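Local atomic coordinates of 3-dehydroquinate dehydratase (Geobacillus kaustophilus, PDB entry 2YR1), a protein that probably catalyses the cis-dehydration of 3-dehydroquinate to 3-dehydroshikimate, the third step of the chorismate pathway that leads to the aromatic amino acids. Residues Pro20-Pro25 with Asp244-Leu249; Leu211-Arg216 with Gly238-Asp243; Ala58-Glu63 with Ile95-Ala100. All coordinates share one frame; numbering follows the deposited sequence.

Contact 1 (Pro20-Pro25 with Asp244-Leu249); sequences PCICAP and DVRTVL
The first strand of the TIM barrel meets the last helix here: strand 21-26 of the parallel sheet is covered on its outer side by helix 242-256. The two short segments run nearly antiparallel, their axes at 170° and 10.6 Å apart at closest approach, a usual arrangement for a barrel strand and the helix packed on it. No hydrogen bond crosses between them, so the contact is held by side chains that are mostly buried.

Ile22 carries it. Its CG1 stands anti to the carbonyl carbon, and chi2 (178°) stretches the chain straight out, so that CD1 alone reaches the helix surface and drops among three residues spaced along it. CD1 meets Val245 CG1 at 4.1 Å and Leu249 CD1 at 4.1 Å, two side chains one helical turn apart. Val245 offers the methyl that is anti to its backbone N. The Pro20 ring, just before the strand, adds a second apolar touch: it and Leu249 reach for each other tip to tip, with Pro20 CG 4.2 Å from Leu249 CD2. Trp220 packs against both of these residues and extends the apolar patch.

Along another face of the helix the second subunit is within reach, with Thr247 packing on Thr247 of that subunit and Asp244 OD2 hydrogen-bonded to Tyr255 OH of it. Arg246 lies along the border of the contact and crosses Ile22 obliquely. Its NH2 makes a weak hydrogen bond to Gln45 O. The arginine chain is extended from CG to NE, and the isoleucine methyl covers one face of the guanidinium, Ile22 CD1 lying 3.9 Å from Arg246 NH1.

Contact 2 (Leu211-Arg216 with Gly238-Asp243); sequences LGAITR and GQIPID
With CG anti to the carbonyl carbon (chi1 -57°) and the chain extended from CG to NE, Arg216 leaves its helix as a straight arm, and a turn at chi4 (-75°) sets the guanidinium beside Gly238-Ile240. Gln239 has the same first torsion and is likewise extended, and the two side chains cross obliquely with guanidinium and amide planes 90° apart. Gln239 CG lies 3.8 Å above the plane of the guanidinium, over its centre. Farther back along the arm, Arg216 CD lies 3.6 Å from Ile240 CD1, and Ala213 CB is 4.4 Å from the same methyl.

Arg216 NE comes within 3.0 Å of Gly238 O. Gly238 has a positive phi, and a CB there would point at the arginine, 3.6 Å from its NE, as well as press on the preceding carbonyl oxygen. The polar ends have stronger partners nearby: Arg216 NH2 donates to Pro237 O, and Gln239 OE1 accepts from Ser235 N. A water at the guanidinium edge, in its plane, accepts from Arg216 NH2 at 3.3 Å and, weakly, from Gln239 NE2. Both residues are predicted to bind 3-dehydroquinate. An alanine in place of Arg216 would remove the guanidinium that bonds to Pro237 O and lies under Gln239 CG, and would probably leave the 238-240 loop less firmly held.

Short helix 213-218 thus packs on the loop leading into helix 242-256, with Phe228 of strand 226-228 touching both Arg216 and Gln239, and Tyr255 of the second subunit packing on Ile240.

Contact 3 (Ala58-Glu63 with Ile95-Ala100); sequences AIDDQE and IPLNEA
Ile59 stands at the centre of this contact, in a type I beta turn running from Ala58 to Asp61, and its side chain points toward the 95-100 segment. CB touches Leu97 CD2 at 4.0 Å. Chi1 (48°) sets CG1 in the crowded position between the backbone N and the carbonyl carbon, and there it lies 3.7 Å from Pro96 CG. Chi2 (169°) then carries the chain on without a bend. At the tip, CD1 lies 3.3 Å from Pro96 CD, a close approach, and meets Leu97 CD2 at 3.9 Å, while Ile95 lies across the end of the chain at about a right angle. The carbonyl is covered as well, with Ile59 O 3.3 Å from Leu97 CD2.

Asp60, at the exposed edge of the contact, adds its carboxylate, which crosses the Pro96 ring obliquely and brings OD1 to 3.1 Å from Pro96 CG, with OD2 also against that carbon. No hydrogen bond links the two segments. Each instead uses its polar side chain to begin its own helix. Asn98, the N-cap of helix 99-112, takes a bond from Ala100 N to its OD1 at 3.1 Å, the donor sitting 42° out of the carbonyl plane, and Asp61 caps helix 62-75 through a weak bond from Glu63 N. Leu97 also packs on Val102 and Leu105 of helix 99-112.

These loops follow the adjacent strands 48-52 and 81-84. Trp51, predicted to bind 3-dehydroquinate, has its side chain about 7 Å from that of Ile59. Such a meeting of neighbouring beta-alpha loops, at the C-terminal ends of the strands, is characteristic of a TIM barrel.

All three contacts belong to one TIM barrel, with contacts 1 and 2 on one side of the chain's centre and contact 3 on the other. Contacts 1 and 2 have centres 9 Å apart, share helix 242-256 and touch directly, Val245 CG2 lying 3.8 Å from Ile240 CG2; both also reach the second subunit. Contact 3 lies 31 to 32 Å from them, centre to centre, and uses the entrances of helices 62-75 and 99-112. Along the chain, contact 1 encloses the other two, which follow in series, contact 3 first. The last helix thus packs on the first barrel strand beside the predicted substrate-binding residues of contact 2, while contact 3 joins two neighbouring loops.

Contact 1 (Pro20-Pro25 with Asp244-Leu249)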
loop_
_atom_site.group_PDB
_atom_site.type_symbol
_atom_site.label_atom_id
_atom_site.label_comp_id
_atom_site.label_asym_id
_atom_site.label_seq_id
_atom_site.Cartn_x
_atom_site.Cartn_y
_atom_site.Cartn_z
ATOM N N PRO A 20 -0.299 -11.710 -8.517
ATOM C CA PRO A 20 1.052 -11.629 -7.964
ATOM C C PRO A 20 1.426 -13.035 -7.432
ATOM O O PRO A 20 0.555 -13.803 -7.033
ATOM C CB PRO A 20 0.934 -10.555 -6.864
ATOM C CG PRO A 20 -0.539 -10.324 -6.656
ATOM C CD PRO A 20 -1.197 -10.675 -7.968
ATOM N N CYS A 21 2.700 -13.407 -7.484
ATOM C CA CYS A 21 3.098 -14.723 -6.966
ATOM C C CYS A 21 3.649 -14.619 -5.559
ATOM O O CYS A 21 4.352 -13.664 -5.228
ATOM C CB CYS A 21 4.153 -15.367 -7.858
ATOM S SG CYS A 21 3.507 -15.802 -9.447
ATOM N N ILE A 22 3.308 -15.596 -4.726
ATOM C CA ILE A 22 3.788 -15.624 -3.358
ATOM C C ILE A 22 4.890 -16.671 -3.233
ATOM O O ILE A 22 4.667 -17.858 -3.520
ATOM C CB ILE A 22 2.671 -16.006 -2.359
ATOM C CG1 ILE A 22 1.521 -15.003 -2.434
ATOM C CG2 ILE A 22 3.243 -16.050 -0.972
ATOM C CD1 ILE A 22 0.340 -15.325 -1.528
ATOM N N CYS A 23 6.069 -16.235 -2.808
ATOM C CA CYS A 23 7.191 -17.151 -2.602
ATOM C C CYS A 23 7.433 -17.360 -1.092
ATOM O O CYS A 23 7.479 -16.394 -0.327
ATOM C CB CYS A 23 8.469 -16.584 -3.230
ATOM S SG CYS A 23 9.906 -17.689 -3.006
ATOM N N ALA A 24 7.603 -18.615 -0.668
ATOM C CA ALA A 24 7.840 -18.898 0.748
ATOM C C ALA A 24 9.206 -19.560 0.940
ATOM O O ALA A 24 9.526 -20.539 0.276
ATOM C CB ALA A 24 6.723 -19.800 1.289
ATOM N N PRO A 25 10.022 -19.042 1.869
ATOM C CA PRO A 25 11.340 -19.628 2.092
ATOM C C PRO A 25 11.337 -20.850 3.001
ATOM O O PRO A 25 10.498 -20.992 3.872
ATOM C CB PRO A 25 12.099 -18.488 2.735
ATOM C CG PRO A 25 11.044 -17.940 3.661
ATOM C CD PRO A 25 9.840 -17.858 2.729
ATOM N N ASP A 244 -2.202 -14.011 5.795
ATOM C CA ASP A 244 -2.531 -12.593 5.866
ATOM C C ASP A 244 -2.208 -11.902 4.537
ATOM O O ASP A 244 -2.905 -10.981 4.123
ATOM C CB ASP A 244 -1.803 -11.940 7.044
ATOM C CG ASP A 244 -2.263 -12.503 8.399
ATOM O OD1 ASP A 244 -3.482 -12.599 8.623
ATOM O OD2 ASP A 244 -1.414 -12.848 9.240
ATOM N N VAL A 245 -1.161 -12.355 3.856
ATOM C CA VAL A 245 -0.818 -11.776 2.561
ATOM C C VAL A 245 -1.964 -12.024 1.577
ATOM O O VAL A 245 -2.398 -11.107 0.871
ATOM C CB VAL A 245 0.486 -12.382 2.011
ATOM C CG1 VAL A 245 0.737 -11.895 0.607
ATOM C CG2 VAL A 245 1.656 -11.954 2.896
ATOM N N ARG A 246 -2.463 -13.265 1.551
ATOM C CA ARG A 246 -3.580 -13.657 0.676
ATOM C C ARG A 246 -4.829 -12.814 0.960
ATOM O O ARG A 246 -5.512 -12.365 0.044
ATOM C CB ARG A 246 -3.946 -15.141 0.885
ATOM C CG ARG A 246 -2.875 -16.148 0.486
ATOM C CD ARG A 246 -3.321 -17.560 0.877
ATOM N NE ARG A 246 -2.375 -18.609 0.497
ATOM C CZ ARG A 246 -1.969 -18.816 -0.750
ATOM N NH1 ARG A 246 -2.422 -18.037 -1.730
ATOM N NH2 ARG A 246 -1.129 -19.810 -1.022
ATOM N N THR A 247 -5.125 -12.617 2.236
ATOM C CA THR A 247 -6.287 -11.823 2.643
ATOM C C THR A 247 -6.241 -10.441 1.988
ATOM O O THR A 247 -7.194 -10.011 1.328
ATOM C CB THR A 247 -6.310 -11.634 4.183
ATOM O OG1 THR A 247 -6.489 -12.906 4.813
ATOM C CG2 THR A 247 -7.432 -10.692 4.607
ATOM N N VAL A 248 -5.125 -9.745 2.178
ATOM C CA VAL A 248 -4.963 -8.393 1.628
ATOM C C VAL A 248 -4.940 -8.367 0.106
ATOM O O VAL A 248 -5.565 -7.500 -0.533
ATOM C CB VAL A 248 -3.666 -7.740 2.197
ATOM C CG1 VAL A 248 -3.428 -6.400 1.573
ATOM C CG2 VAL A 248 -3.796 -7.607 3.725
ATOM N N LEU A 249 -4.222 -9.312 -0.492
ATOM C CA LEU A 249 -4.142 -9.340 -1.944
ATOM C C LEU A 249 -5.506 -9.462 -2.572
ATOM O O LEU A 249 -5.784 -8.802 -3.565
ATOM C CB LEU A 249 -3.278 -10.501 -2.432
ATOM C CG LEU A 249 -1.780 -10.405 -2.145
ATOM C CD1 LEU A 249 -1.077 -11.632 -2.746
ATOM C CD2 LEU A 249 -1.229 -9.113 -2.747
#

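Contact 2 (Leu211-Arg216 with Gly238-Asp243)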
loop_
_atom_site.group_PDB
_atom_site.type_symbol
_atom_site.label_atom_id
_atom_site.label_comp_id
_atom_site.label_asym_id
_atom_site.label_seq_id
_atom_site.Cartn_x
_atom_site.Cartn_y
_atom_site.Cartn_z
ATOM N N LEU A 211 8.480 -1.255 8.390
ATOM C CA LEU A 211 8.290 -0.104 7.526
ATOM C C LEU A 211 7.976 -0.551 6.109
ATOM O O LEU A 211 7.170 0.069 5.427
ATOM C CB LEU A 211 9.564 0.728 7.527
ATOM C CG LEU A 211 9.490 2.223 7.803
ATOM C CD1 LEU A 211 8.319 2.556 8.710
ATOM C CD2 LEU A 211 10.815 2.641 8.416
ATOM N N GLY A 212 8.616 -1.629 5.674
ATOM C CA GLY A 212 8.404 -2.122 4.328
ATOM C C GLY A 212 7.263 -3.101 4.103
ATOM O O GLY A 212 7.083 -3.598 2.988
ATOM N N ALA A 213 6.477 -3.376 5.137
ATOM C CA ALA A 213 5.384 -4.321 4.982
ATOM C C ALA A 213 4.490 -3.977 3.795
ATOM O O ALA A 213 4.127 -4.858 3.009
ATOM C CB ALA A 213 4.546 -4.382 6.259
ATOM N N ILE A 214 4.144 -2.701 3.656
ATOM C CA ILE A 214 3.256 -2.290 2.569
ATOM C C ILE A 214 3.755 -2.745 1.214
ATOM O O ILE A 214 2.954 -3.060 0.320
ATOM C CB ILE A 214 3.035 -0.739 2.520
ATOM C CG1 ILE A 214 1.972 -0.395 1.467
ATOM C CG2 ILE A 214 4.342 -0.015 2.149
ATOM C CD1 ILE A 214 0.574 -0.995 1.741
ATOM N N THR A 215 5.076 -2.787 1.062
ATOM C CA THR A 215 5.659 -3.180 -0.209
ATOM C C THR A 215 5.460 -4.652 -0.559
ATOM O O THR A 215 5.431 -5.017 -1.742
ATOM C CB THR A 215 7.144 -2.809 -0.253
ATOM O OG1 THR A 215 7.522 -2.602 -1.608
ATOM C CG2 THR A 215 8.007 -3.898 0.335
ATOM N N ARG A 216 5.302 -5.493 0.456
ATOM C CA ARG A 216 5.084 -6.916 0.238
ATOM C C ARG A 216 3.624 -7.184 -0.128
ATOM O O ARG A 216 3.295 -8.207 -0.728
ATOM C CB ARG A 216 5.457 -7.710 1.513
ATOM C CG ARG A 216 6.888 -7.499 1.975
ATOM C CD ARG A 216 7.235 -8.402 3.168
ATOM N NE ARG A 216 8.626 -8.299 3.595
ATOM C CZ ARG A 216 9.660 -8.836 2.949
ATOM N NH1 ARG A 216 9.474 -9.518 1.830
ATOM N NH2 ARG A 216 10.890 -8.710 3.433
ATOM N N GLY A 238 10.556 -8.552 8.155
ATOM C CA GLY A 238 9.317 -8.028 7.603
ATOM C C GLY A 238 8.416 -8.960 6.814
ATOM O O GLY A 238 7.375 -8.529 6.332
ATOM N N GLN A 239 8.791 -10.227 6.670
ATOM C CA GLN A 239 7.943 -11.155 5.932
ATOM C C GLN A 239 6.684 -11.436 6.769
ATOM O O GLN A 239 6.761 -11.671 7.970
ATOM C CB GLN A 239 8.706 -12.456 5.618
ATOM C CG GLN A 239 9.979 -12.261 4.762
ATOM C CD GLN A 239 10.658 -13.574 4.387
ATOM O OE1 GLN A 239 10.493 -14.590 5.073
ATOM N NE2 GLN A 239 11.443 -13.555 3.307
ATOM N N ILE A 240 5.535 -11.412 6.101
ATOM C CA ILE A 240 4.215 -11.612 6.697
ATOM C C ILE A 240 3.685 -13.010 6.428
ATOM O O ILE A 240 3.979 -13.597 5.387
ATOM C CB ILE A 240 3.205 -10.593 6.092
ATOM C CG1 ILE A 240 3.602 -9.181 6.487
ATOM C CG2 ILE A 240 1.780 -10.890 6.515
ATOM C CD1 ILE A 240 4.840 -8.721 5.838
ATOM N N PRO A 241 2.898 -13.564 7.368
ATOM C CA PRO A 241 2.330 -14.899 7.192
ATOM C C PRO A 241 1.509 -14.985 5.911
ATOM O O PRO A 241 0.656 -14.133 5.614
ATOM C CB PRO A 241 1.483 -15.080 8.450
ATOM C CG PRO A 241 2.311 -14.374 9.482
ATOM C CD PRO A 241 2.706 -13.098 8.755
ATOM N N ILE A 242 1.770 -16.033 5.150
ATOM C CA ILE A 242 1.111 -16.240 3.886
ATOM C C ILE A 242 -0.411 -16.043 3.883
ATOM O O ILE A 242 -0.971 -15.512 2.910
ATOM C CB ILE A 242 1.470 -17.626 3.357
ATOM C CG1 ILE A 242 0.896 -17.812 1.954
ATOM C CG2 ILE A 242 0.966 -18.683 4.318
ATOM C CD1 ILE A 242 1.464 -19.024 1.248
ATOM N N ASP A 243 -1.074 -16.450 4.961
ATOM C CA ASP A 243 -2.528 -16.308 5.057
ATOM C C ASP A 243 -2.962 -14.840 5.087
ATOM O O ASP A 243 -3.969 -14.461 4.482
ATOM C CB ASP A 243 -3.047 -17.028 6.311
ATOM C CG ASP A 243 -3.023 -18.542 6.164
ATOM O OD1 ASP A 243 -3.252 -19.036 5.031
ATOM O OD2 ASP A 243 -2.787 -19.237 7.177
HETATM O O HOH W 1 12.483 -10.810 1.492
#

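Contact 3 (Ala58-Glu63 with Ile95-Ala100)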
loop_
_atom_site.group_PDB
_atom_site.type_symbol
_atom_site.label_atom_id
_atom_site.label_comp_id
_atom_site.label_asym_id
_atom_site.label_seq_id
_atom_site.Cartn_x
_atom_site.Cartn_y
_atom_site.Cartn_z
ATOM N N ALA A 58 25.822 -28.682 5.942
ATOM C CA ALA A 58 26.561 -29.618 5.090
ATOM C C ALA A 58 26.572 -29.247 3.607
ATOM O O ALA A 58 26.442 -30.124 2.746
ATOM C CB ALA A 58 25.999 -31.026 5.248
ATOM N N ILE A 59 26.726 -27.966 3.298
ATOM C CA ILE A 59 26.754 -27.561 1.896
ATOM C C ILE A 59 28.054 -28.022 1.248
ATOM O O ILE A 59 28.181 -28.009 0.023
ATOM C CB ILE A 59 26.662 -26.036 1.729
ATOM C CG1 ILE A 59 27.653 -25.357 2.663
ATOM C CG2 ILE A 59 25.251 -25.568 1.991
ATOM C CD1 ILE A 59 27.822 -23.904 2.380
ATOM N N ASP A 60 29.012 -28.420 2.083
ATOM C CA ASP A 60 30.305 -28.885 1.610
ATOM C C ASP A 60 30.157 -30.262 0.995
ATOM O O ASP A 60 31.115 -30.806 0.446
ATOM C CB ASP A 60 31.311 -28.985 2.761
ATOM C CG ASP A 60 31.657 -27.637 3.378
ATOM O OD1 ASP A 60 31.673 -26.623 2.647
ATOM O OD2 ASP A 60 31.942 -27.605 4.597
ATOM N N ASP A 61 28.957 -30.828 1.090
ATOM C CA ASP A 61 28.713 -32.155 0.555
ATOM C C ASP A 61 27.663 -32.154 -0.546
ATOM O O ASP A 61 26.461 -32.161 -0.273
ATOM C CB ASP A 61 28.280 -33.095 1.679
ATOM C CG ASP A 61 28.626 -34.543 1.390
ATOM O OD1 ASP A 61 28.298 -35.019 0.279
ATOM O OD2 ASP A 61 29.224 -35.204 2.272
ATOM N N GLN A 62 28.121 -32.156 -1.796
ATOM C CA GLN A 62 27.202 -32.138 -2.922
ATOM C C GLN A 62 26.208 -33.287 -2.887
ATOM O O GLN A 62 25.029 -33.096 -3.195
ATOM C CB GLN A 62 27.969 -32.167 -4.250
ATOM C CG GLN A 62 28.640 -30.856 -4.598
ATOM C CD GLN A 62 29.097 -30.780 -6.046
ATOM O OE1 GLN A 62 29.605 -29.753 -6.481
ATOM N NE2 GLN A 62 28.921 -31.864 -6.793
ATOM N N GLU A 63 26.672 -34.476 -2.511
ATOM C CA GLU A 63 25.794 -35.644 -2.471
ATOM C C GLU A 63 24.659 -35.403 -1.492
ATOM O O GLU A 63 23.520 -35.817 -1.732
ATOM C CB GLU A 63 26.572 -36.904 -2.051
ATOM C CG GLU A 63 25.868 -38.222 -2.397
ATOM C CD GLU A 63 26.533 -39.447 -1.767
ATOM O OE1 GLU A 63 27.778 -39.583 -1.861
ATOM O OE2 GLU A 63 25.803 -40.277 -1.180
ATOM N N ILE A 95 29.015 -19.376 5.311
ATOM C CA ILE A 95 29.238 -20.463 4.360
ATOM C C ILE A 95 30.702 -20.946 4.308
ATOM O O ILE A 95 31.615 -20.160 4.079
ATOM C CB ILE A 95 28.764 -19.992 2.961
ATOM C CG1 ILE A 95 29.004 -21.061 1.910
ATOM C CG2 ILE A 95 29.493 -18.712 2.569
ATOM C CD1 ILE A 95 28.421 -20.700 0.560
ATOM N N PRO A 96 30.929 -22.255 4.522
ATOM C CA PRO A 96 32.256 -22.885 4.514
ATOM C C PRO A 96 32.965 -23.027 3.165
ATOM O O PRO A 96 34.195 -23.084 3.122
ATOM C CB PRO A 96 31.989 -24.242 5.149
ATOM C CG PRO A 96 30.608 -24.561 4.666
ATOM C CD PRO A 96 29.896 -23.240 4.896
ATOM N N LEU A 97 32.204 -23.121 2.074
ATOM C CA LEU A 97 32.804 -23.266 0.743
ATOM C C LEU A 97 32.829 -21.905 0.073
ATOM O O LEU A 97 31.947 -21.097 0.302
ATOM C CB LEU A 97 32.004 -24.268 -0.096
ATOM C CG LEU A 97 30.575 -23.908 -0.504
ATOM C CD1 LEU A 97 30.626 -23.094 -1.775
ATOM C CD2 LEU A 97 29.756 -25.169 -0.731
ATOM N N ASN A 98 33.836 -21.640 -0.748
ATOM C CA ASN A 98 33.913 -20.334 -1.388
ATOM C C ASN A 98 33.235 -20.259 -2.755
ATOM O O ASN A 98 32.567 -21.202 -3.196
ATOM C CB ASN A 98 35.376 -19.864 -1.480
ATOM C CG ASN A 98 36.118 -20.437 -2.678
ATOM O OD1 ASN A 98 35.908 -20.009 -3.815
ATOM N ND2 ASN A 98 36.991 -21.411 -2.427
ATOM N N GLU A 99 33.407 -19.112 -3.400
ATOM C CA GLU A 99 32.835 -18.807 -4.707
ATOM C C GLU A 99 32.719 -19.956 -5.713
ATOM O O GLU A 99 31.607 -20.341 -6.100
ATOM C CB GLU A 99 33.634 -17.669 -5.335
ATOM C CG GLU A 99 33.251 -17.344 -6.762
ATOM C CD GLU A 99 33.864 -16.041 -7.236
ATOM O OE1 GLU A 99 35.098 -15.982 -7.452
ATOM O OE2 GLU A 99 33.101 -15.067 -7.375
ATOM N N ALA A 100 33.866 -20.483 -6.136
ATOM C CA ALA A 100 33.914 -21.558 -7.117
ATOM C C ALA A 100 33.010 -22.730 -6.781
ATOM O O ALA A 100 32.247 -23.212 -7.629
ATOM C CB ALA A 100 35.349 -22.045 -7.276
#